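Local coordinates for enoyl-CoA hydratase subunit II (Geobacillus kaustophilus, PDB 2EJ5), which probably catalyses the hydration of enoyl-CoA thioesters as a crotonase-type enzyme, perhaps in phenylacetic acid breakdown, at residues A[2-7]-A[32-37]; A[99-104]-A[119-124]; A[46-51]-A[93-98]. All blocks are in the same frame, centred on the assembly; numbering follows the deposited sequence.

Contact 1: residues A[2-7]-A[32-37]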
loop_
_atom_site.group_PDB
_atom_site.type_symbol
_atom_site.label_atom_id
_atom_site.label_comp_id
_atom_site.label_asym_id
_atom_site.label_seq_id
_atom_site.Cartn_x
_atom_site.Cartn_y
_atom_site.Cartn_z
ATOM N N TYR A 2 -0.678 38.272 7.435
ATOM C CA TYR A 2 0.295 37.371 6.812
ATOM C C TYR A 2 0.752 38.031 5.520
ATOM O O TYR A 2 -0.026 38.738 4.890
ATOM C CB TYR A 2 -0.350 36.005 6.479
ATOM C CG TYR A 2 -0.709 35.115 7.674
ATOM C CD1 TYR A 2 0.278 34.642 8.549
ATOM C CD2 TYR A 2 -2.015 34.722 7.896
ATOM C CE1 TYR A 2 -0.046 33.823 9.634
ATOM C CE2 TYR A 2 -2.350 33.888 8.965
ATOM C CZ TYR A 2 -1.363 33.450 9.823
ATOM O OH TYR A 2 -1.699 32.636 10.865
ATOM N N GLU A 3 1.993 37.787 5.104
ATOM C CA GLU A 3 2.546 38.446 3.906
ATOM C C GLU A 3 2.785 37.545 2.707
ATOM O O GLU A 3 2.796 38.024 1.568
ATOM C CB GLU A 3 3.854 39.136 4.256
ATOM C CG GLU A 3 3.815 39.781 5.606
ATOM C CD GLU A 3 5.088 40.491 5.951
ATOM O OE1 GLU A 3 4.997 41.429 6.763
ATOM O OE2 GLU A 3 6.164 40.106 5.413
ATOM N N THR A 4 3.018 36.250 2.952
ATOM C CA THR A 4 3.291 35.323 1.848
ATOM C C THR A 4 2.105 34.389 1.588
ATOM O O THR A 4 2.085 33.690 0.588
ATOM C CB THR A 4 4.534 34.461 2.104
ATOM O OG1 THR A 4 4.288 33.622 3.241
ATOM C CG2 THR A 4 5.772 35.348 2.354
ATOM N N ILE A 5 1.155 34.376 2.511
ATOM C CA ILE A 5 -0.089 33.637 2.338
ATOM C C ILE A 5 -1.268 34.526 2.708
ATOM O O ILE A 5 -1.104 35.604 3.330
ATOM C CB ILE A 5 -0.133 32.353 3.222
ATOM C CG1 ILE A 5 -0.390 32.718 4.685
ATOM C CG2 ILE A 5 1.165 31.499 3.033
ATOM C CD1 ILE A 5 -0.785 31.560 5.546
ATOM N N ARG A 6 -2.446 34.044 2.334
ATOM C CA ARG A 6 -3.727 34.633 2.682
ATOM C C ARG A 6 -4.466 33.565 3.478
ATOM O O ARG A 6 -4.484 32.378 3.099
ATOM C CB ARG A 6 -4.482 35.041 1.401
ATOM C CG ARG A 6 -5.622 36.041 1.574
ATOM C CD ARG A 6 -5.952 36.708 0.200
ATOM N NE ARG A 6 -6.551 35.770 -0.749
ATOM C CZ ARG A 6 -6.276 35.715 -2.054
ATOM N NH1 ARG A 6 -5.375 36.530 -2.600
ATOM N NH2 ARG A 6 -6.887 34.806 -2.810
ATOM N N TYR A 7 -5.016 33.984 4.615
ATOM C CA TYR A 7 -5.792 33.123 5.465
ATOM C C TYR A 7 -7.118 33.813 5.688
ATOM O O TYR A 7 -7.161 34.918 6.221
ATOM C CB TYR A 7 -5.066 32.877 6.791
ATOM C CG TYR A 7 -5.803 31.975 7.749
ATOM C CD1 TYR A 7 -5.781 30.572 7.600
ATOM C CD2 TYR A 7 -6.518 32.507 8.809
ATOM C CE1 TYR A 7 -6.466 29.749 8.489
ATOM C CE2 TYR A 7 -7.214 31.696 9.678
ATOM C CZ TYR A 7 -7.177 30.312 9.526
ATOM O OH TYR A 7 -7.853 29.524 10.437
ATOM N N ASN A 32 6.949 29.302 5.001
ATOM C CA ASN A 32 6.977 28.135 5.870
ATOM C C ASN A 32 6.429 28.451 7.238
ATOM O O ASN A 32 5.616 27.720 7.764
ATOM C CB ASN A 32 8.395 27.544 5.982
ATOM C CG ASN A 32 8.776 26.761 4.780
ATOM O OD1 ASN A 32 8.045 25.853 4.357
ATOM N ND2 ASN A 32 9.912 27.099 4.189
ATOM N N ALA A 33 6.906 29.551 7.830
ATOM C CA ALA A 33 6.479 29.934 9.139
ATOM C C ALA A 33 5.006 30.332 9.209
ATOM O O ALA A 33 4.344 30.071 10.213
ATOM C CB ALA A 33 7.358 31.081 9.653
ATOM N N GLU A 34 4.517 31.017 8.179
ATOM C CA GLU A 34 3.120 31.499 8.188
ATOM C C GLU A 34 2.158 30.326 8.006
ATOM O O GLU A 34 1.149 30.245 8.671
ATOM C CB GLU A 34 2.898 32.571 7.116
ATOM C CG GLU A 34 3.731 33.855 7.394
ATOM C CD GLU A 34 3.503 34.960 6.388
ATOM O OE1 GLU A 34 3.165 34.656 5.220
ATOM O OE2 GLU A 34 3.681 36.153 6.779
ATOM N N VAL A 35 2.512 29.392 7.125
ATOM C CA VAL A 35 1.655 28.222 6.895
ATOM C C VAL A 35 1.515 27.428 8.191
ATOM O O VAL A 35 0.412 27.020 8.536
ATOM C CB VAL A 35 2.170 27.375 5.735
ATOM C CG1 VAL A 35 1.464 25.981 5.714
ATOM C CG2 VAL A 35 1.952 28.097 4.384
ATOM N N THR A 36 2.627 27.268 8.927
ATOM C CA THR A 36 2.647 26.563 10.213
ATOM C C THR A 36 1.673 27.195 11.185
ATOM O O THR A 36 0.808 26.516 11.745
ATOM C CB THR A 36 4.095 26.515 10.856
ATOM O OG1 THR A 36 5.002 25.850 9.971
ATOM C CG2 THR A 36 4.121 25.769 12.178
ATOM N N LYS A 37 1.844 28.494 11.413
ATOM C CA LYS A 37 0.950 29.281 12.276
ATOM C C LYS A 37 -0.538 29.189 11.878
ATOM O O LYS A 37 -1.398 28.999 12.735
ATOM C CB LYS A 37 1.412 30.747 12.260
ATOM C CG LYS A 37 0.681 31.645 13.269
ATOM C CD LYS A 37 1.416 32.979 13.422
ATOM C CE LYS A 37 0.693 33.931 14.377
ATOM N NZ LYS A 37 -0.648 34.352 13.838
#
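Glu34 reaches across to the backbone of Glu3 and Thr4, and its carboxylate carries the contact. Glu3 N donates to OE2 of Glu34 over 2.9 Å in a nearly straight bond (171°), on the syn side but somewhat out of the carboxylate plane. OE1 of Glu34 spends its syn lone pair on Thr4 N at 2.8 Å, where the N-H is less straight (156°). The Thr4 hydroxyl also donates to this oxygen; OG1 is modelled only 2.5 Å from Glu34 OE1, a length to treat with caution. Ile5 N adds a weak bond to OE1. An extended chain (chi2 -178°) carries Glu34 CD outward toward these donors. Alongside it the Tyr2 side chain runs in the opposite sense, with CD1 3.6 Å from Glu34 CB. Lys37 CG lies 3.5 Å from Tyr2 OH, whose hydrogen bond goes to Gln41 further along helix 29-44. Toward strand 13-18, Ile5 CG2 packs against Val35 CG2 at 3.7 Å, and Leu16 and Leu18 of that strand touch Ile5 and Val35 respectively. A helix side chain thus holds the N-terminal segment just before strand 5-10. Two successive backbone N-H groups converging on one carboxylate would be expected to stabilise its ionised form, whereas Glu3, with OE2 4.9 Å from Glu34 OE2, would act mildly against it.

Contact 2: residues A[99-104]-A[119-124]; sequences AAVNGA and RLLSEK
Lys124 bends its side chain back over the carbonyl of Asn102, and NZ donates to Asn102 O at 2.9 Å from above the carbonyl plane. CG of Lys124 sits between the backbone N and the carbonyl carbon (chi1 76°), 3.6 Å from the same oxygen. One water accepts from both Lys124 NZ and Asn102 ND2; another bridges Asn102 O and Ser122 OG. The Ser122 hydroxyl accepts from Lys124 N at 3.2 Å in an ST turn. Asn102 OD1 accepts a hydrogen bond from Gly55 N, which helps to fix the amide. In the strands, Val101 and Leu121 point the same way, and Leu121 CD1 is swung back (chi2 46°) to 3.8 Å from Val101 CB. Ala99 and Arg119 share that face; the guanidinium leads away to the carbonyls of Ala113, Cys116 and Leu175. Ala100 and Leu120 occupy the other face, where helix 185-197 covers them. Backbone bonds join Leu120 N to Ala99 O, Val101 N to Leu120 O and Ser122 N to Val101 O. Parallel neighbours 13° apart, with strand 104-106 and helix 108-115 between them in the chain, fit the spiral core of the crotonase fold.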
loop_
_atom_site.group_PDB
_atom_site.type_symbol
_atom_site.label_atom_id
_atom_site.label_comp_id
_atom_site.label_asym_id
_atom_site.label_seq_id
_atom_site.Cartn_x
_atom_site.Cartn_y
_atom_site.Cartn_z
ATOM N N ALA A 99 -6.189 19.848 -0.569
ATOM C CA ALA A 99 -5.267 20.522 -1.504
ATOM C C ALA A 99 -6.050 20.789 -2.786
ATOM O O ALA A 99 -6.437 19.854 -3.475
ATOM C CB ALA A 99 -4.069 19.660 -1.794
ATOM N N ALA A 100 -6.370 22.059 -3.032
ATOM C CA ALA A 100 -6.982 22.488 -4.270
ATOM C C ALA A 100 -5.869 22.872 -5.260
ATOM O O ALA A 100 -5.400 24.034 -5.284
ATOM C CB ALA A 100 -7.921 23.680 -4.010
ATOM N N VAL A 101 -5.406 21.891 -6.032
ATOM C CA VAL A 101 -4.211 22.050 -6.850
ATOM C C VAL A 101 -4.643 22.717 -8.173
ATOM O O VAL A 101 -5.067 22.041 -9.108
ATOM C CB VAL A 101 -3.486 20.673 -7.101
ATOM C CG1 VAL A 101 -2.158 20.886 -7.917
ATOM C CG2 VAL A 101 -3.224 19.963 -5.768
ATOM N N ASN A 102 -4.579 24.045 -8.196
ATOM C CA ASN A 102 -5.046 24.877 -9.327
ATOM C C ASN A 102 -4.141 24.890 -10.556
ATOM O O ASN A 102 -4.596 25.211 -11.662
ATOM C CB ASN A 102 -5.262 26.325 -8.869
ATOM C CG ASN A 102 -4.055 26.905 -8.167
ATOM O OD1 ASN A 102 -3.673 26.445 -7.083
ATOM N ND2 ASN A 102 -3.464 27.960 -8.758
ATOM N N GLY A 103 -2.870 24.534 -10.371
ATOM C CA GLY A 103 -1.930 24.472 -11.487
ATOM C C GLY A 103 -0.732 23.636 -11.051
ATOM O O GLY A 103 -0.893 22.697 -10.271
ATOM N N ALA A 104 0.455 23.975 -11.550
ATOM C CA ALA A 104 1.664 23.213 -11.283
ATOM C C ALA A 104 2.018 23.064 -9.815
ATOM O O ALA A 104 2.122 24.054 -9.081
ATOM C CB ALA A 104 2.839 23.801 -12.051
ATOM N N ARG A 119 -7.095 15.716 -2.751
ATOM C CA ARG A 119 -6.397 16.503 -3.782
ATOM C C ARG A 119 -7.373 16.697 -4.954
ATOM O O ARG A 119 -7.746 15.720 -5.618
ATOM C CB ARG A 119 -5.130 15.780 -4.306
ATOM C CG ARG A 119 -3.861 15.878 -3.374
ATOM C CD ARG A 119 -2.798 14.787 -3.674
ATOM N NE ARG A 119 -3.385 13.532 -3.237
ATOM C CZ ARG A 119 -3.512 13.191 -1.958
ATOM N NH1 ARG A 119 -3.034 13.984 -1.013
ATOM N NH2 ARG A 119 -4.127 12.071 -1.615
ATOM N N LEU A 120 -7.835 17.934 -5.144
ATOM C CA LEU A 120 -8.723 18.264 -6.246
ATOM C C LEU A 120 -7.812 18.906 -7.262
ATOM O O LEU A 120 -7.233 19.949 -6.986
ATOM C CB LEU A 120 -9.805 19.275 -5.804
ATOM C CG LEU A 120 -10.679 18.931 -4.602
ATOM C CD1 LEU A 120 -11.673 20.086 -4.281
ATOM C CD2 LEU A 120 -11.461 17.598 -4.859
ATOM N N LEU A 121 -7.686 18.291 -8.423
ATOM C CA LEU A 121 -6.786 18.813 -9.430
ATOM C C LEU A 121 -7.616 19.519 -10.505
ATOM O O LEU A 121 -8.558 18.949 -11.037
ATOM C CB LEU A 121 -5.978 17.692 -10.051
ATOM C CG LEU A 121 -4.633 17.284 -9.415
ATOM C CD1 LEU A 121 -4.610 17.107 -7.908
ATOM C CD2 LEU A 121 -4.188 16.006 -10.118
ATOM N N SER A 122 -7.262 20.760 -10.791
ATOM C CA SER A 122 -7.821 21.435 -11.948
ATOM C C SER A 122 -7.350 20.704 -13.190
ATOM O O SER A 122 -6.317 20.017 -13.155
ATOM C CB SER A 122 -7.356 22.879 -11.970
ATOM O OG SER A 122 -7.365 23.319 -13.301
ATOM N N GLU A 123 -8.060 20.843 -14.315
ATOM C CA GLU A 123 -7.627 20.097 -15.498
ATOM C C GLU A 123 -6.240 20.513 -16.004
ATOM O O GLU A 123 -5.616 19.777 -16.762
ATOM C CB GLU A 123 -8.666 20.118 -16.632
ATOM C CG GLU A 123 -8.888 21.438 -17.299
ATOM C CD GLU A 123 -10.022 21.376 -18.370
ATOM O OE1 GLU A 123 -9.974 20.478 -19.267
ATOM O OE2 GLU A 123 -10.943 22.232 -18.312
ATOM N N LYS A 124 -5.754 21.677 -15.566
ATOM C CA LYS A 124 -4.452 22.178 -15.998
ATOM C C LYS A 124 -3.335 21.966 -14.948
ATOM O O LYS A 124 -2.206 22.384 -15.165
ATOM C CB LYS A 124 -4.548 23.655 -16.381
ATOM C CG LYS A 124 -4.634 24.623 -15.217
ATOM C CD LYS A 124 -4.444 26.084 -15.693
ATOM C CE LYS A 124 -4.803 27.092 -14.604
ATOM N NZ LYS A 124 -3.727 27.191 -13.544
HETATM O O HOH W 1 -7.597 26.300 -12.390
HETATM O O HOH W 2 -4.740 28.867 -11.571
#

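Contact 3: residues A[46-51]-A[93-98]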
loop_
_atom_site.group_PDB
_atom_site.type_symbol
_atom_site.label_atom_id
_atom_site.label_comp_id
_atom_site.label_asym_id
_atom_site.label_seq_id
_atom_site.Cartn_x
_atom_site.Cartn_y
_atom_site.Cartn_z
ATOM N N PRO A 46 -12.650 26.607 16.759
ATOM C CA PRO A 46 -13.877 25.810 16.751
ATOM C C PRO A 46 -14.833 26.156 15.606
ATOM O O PRO A 46 -15.746 25.379 15.298
ATOM C CB PRO A 46 -14.533 26.184 18.089
ATOM C CG PRO A 46 -14.028 27.552 18.383
ATOM C CD PRO A 46 -12.587 27.465 17.963
ATOM N N ASN A 47 -14.622 27.295 14.971
ATOM C CA ASN A 47 -15.481 27.684 13.871
ATOM C C ASN A 47 -14.978 27.119 12.541
ATOM O O ASN A 47 -15.716 27.115 11.572
ATOM C CB ASN A 47 -15.624 29.202 13.781
ATOM C CG ASN A 47 -16.627 29.641 12.700
ATOM O OD1 ASN A 47 -17.801 29.225 12.692
ATOM N ND2 ASN A 47 -16.156 30.452 11.776
ATOM N N VAL A 48 -13.722 26.650 12.514
ATOM C CA VAL A 48 -13.118 26.089 11.300
ATOM C C VAL A 48 -13.388 24.584 11.281
ATOM O O VAL A 48 -13.048 23.875 12.235
ATOM C CB VAL A 48 -11.574 26.378 11.219
ATOM C CG1 VAL A 48 -10.913 25.604 10.019
ATOM C CG2 VAL A 48 -11.326 27.872 11.067
ATOM N N ARG A 49 -14.060 24.111 10.229
ATOM C CA ARG A 49 -14.376 22.684 10.107
ATOM C C ARG A 49 -13.744 22.038 8.873
ATOM O O ARG A 49 -13.871 20.845 8.686
ATOM C CB ARG A 49 -15.896 22.453 10.157
ATOM C CG ARG A 49 -16.493 22.662 11.587
ATOM C CD ARG A 49 -17.997 22.798 11.537
ATOM N NE ARG A 49 -18.636 21.493 11.390
ATOM C CZ ARG A 49 -19.932 21.327 11.174
ATOM N NH1 ARG A 49 -20.728 22.412 11.043
ATOM N NH2 ARG A 49 -20.427 20.098 11.039
ATOM N N CYS A 50 -13.088 22.829 8.031
ATOM C CA CYS A 50 -12.376 22.326 6.866
ATOM C C CYS A 50 -11.300 23.306 6.512
ATOM O O CYS A 50 -11.437 24.520 6.758
ATOM C CB CYS A 50 -13.309 22.156 5.651
ATOM S SG CYS A 50 -12.580 21.262 4.201
ATOM N N VAL A 51 -10.222 22.813 5.935
ATOM C CA VAL A 51 -9.174 23.706 5.467
ATOM C C VAL A 51 -8.947 23.484 4.005
ATOM O O VAL A 51 -8.911 22.345 3.540
ATOM C CB VAL A 51 -7.814 23.521 6.245
ATOM C CG1 VAL A 51 -6.732 24.453 5.681
ATOM C CG2 VAL A 51 -8.015 23.811 7.721
ATOM N N LEU A 93 -2.698 18.072 12.334
ATOM C CA LEU A 93 -3.993 18.746 12.201
ATOM C C LEU A 93 -5.148 17.756 11.991
ATOM O O LEU A 93 -5.143 16.989 11.009
ATOM C CB LEU A 93 -3.933 19.771 11.051
ATOM C CG LEU A 93 -5.171 20.602 10.680
ATOM C CD1 LEU A 93 -5.701 21.405 11.903
ATOM C CD2 LEU A 93 -4.815 21.515 9.563
ATOM N N GLU A 94 -6.144 17.821 12.885
ATOM C CA GLU A 94 -7.295 16.911 12.922
ATOM C C GLU A 94 -8.564 17.524 12.307
ATOM O O GLU A 94 -9.676 17.290 12.806
ATOM C CB GLU A 94 -7.689 16.577 14.361
ATOM C CG GLU A 94 -6.623 16.274 15.395
ATOM C CD GLU A 94 -6.167 14.867 15.313
ATOM O OE1 GLU A 94 -6.177 14.424 14.164
ATOM O OE2 GLU A 94 -5.798 14.202 16.325
ATOM N N LYS A 95 -8.417 18.414 11.343
ATOM C CA LYS A 95 -9.560 18.891 10.577
ATOM C C LYS A 95 -9.232 18.407 9.178
ATOM O O LYS A 95 -8.040 18.237 8.876
ATOM C CB LYS A 95 -9.621 20.424 10.570
ATOM C CG LYS A 95 -9.605 21.115 11.981
ATOM C CD LYS A 95 -10.957 21.461 12.447
ATOM C CE LYS A 95 -10.973 22.055 13.871
ATOM N NZ LYS A 95 -10.840 23.539 13.784
ATOM N N PRO A 96 -10.262 18.215 8.321
ATOM C CA PRO A 96 -9.931 17.797 6.976
ATOM C C PRO A 96 -9.260 18.907 6.193
ATOM O O PRO A 96 -9.591 20.101 6.357
ATOM C CB PRO A 96 -11.301 17.385 6.358
ATOM C CG PRO A 96 -12.326 18.230 7.075
ATOM C CD PRO A 96 -11.730 18.360 8.523
ATOM N N VAL A 97 -8.323 18.522 5.349
ATOM C CA VAL A 97 -7.529 19.473 4.581
ATOM C C VAL A 97 -7.555 19.057 3.134
ATOM O O VAL A 97 -7.135 17.929 2.766
ATOM C CB VAL A 97 -6.051 19.552 5.073
ATOM C CG1 VAL A 97 -5.283 20.598 4.312
ATOM C CG2 VAL A 97 -5.992 19.825 6.586
ATOM N N VAL A 98 -8.072 19.959 2.306
ATOM C CA VAL A 98 -8.114 19.739 0.900
ATOM C C VAL A 98 -7.016 20.523 0.214
ATOM O O VAL A 98 -6.924 21.744 0.386
ATOM C CB VAL A 98 -9.500 20.255 0.324
ATOM C CG1 VAL A 98 -9.585 19.942 -1.150
ATOM C CG2 VAL A 98 -10.666 19.662 1.122
#
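Lys95 meets the flat carbonyl group of Val48 obliquely: NZ donates to Val48 O over 2.7 Å, tilted 30° from the carbonyl plane. An unusual second torsion (chi2 -97°) kinks the lysine, putting CD 3.2 Å from Val48 O. The ammonium also donates to Ala42 O and Asp45 O, so three backbone carbonyls hold it where helix 29-44 ends and the chain turns toward strand 50-55. The puckered ring of Pro96 lies against Arg49 and Cys50, with CD 3.3 Å from Arg49 O. Its CG is almost as close to that oxygen, and Cys50 SG approaches the same carbon more loosely. Beyond this point the segments form parallel sheet: Val51 N bonds to Pro96 O and Val98 N to Val51 O, each at 2.8 Å, with the Val98 N-H almost straight (171°). Val51 and Val97 pair on one face, Val51 CB standing 4.1 Å from Val97 CG2. Cys50 SG meets Val98 CG2 separately. Helix 29-44 touches Val51 and Leu93 through Ala42 and Leu39, whereas Cys50 and Val98 lie against Leu196 of helix 185-197 and Pro96 against Ile204 of helix 201-216. Strand 50-55 therefore runs beside strand 97-101, between helices packed against its alternating side chains, as in the crotonase core.

How the contacts relate
All three contacts reach one six-stranded mixed sheet and follow one another along the chain, contact 1 closing before contact 3 opens, and contact 3 before contact 2. Contact 1 ties the edge of the sheet at strand 5-10 to helix 29-44, which leads on to strand 50-55 of contact 3. Their centres lie 16 Å apart, and Tyr7 OH touches Val48 CG2 at 3.9 Å. Contacts 2 and 3, with centres 19 Å apart, share strand 97-101 and meet where Leu120 CG packs 3.8 Å from Val98 CG1. Contacts 1 and 2 do not touch. Together they span the sheet from its outermost strand 5-10 to the parallel strands 50-55, 97-101 and 118-122, the core of the crotonase fold.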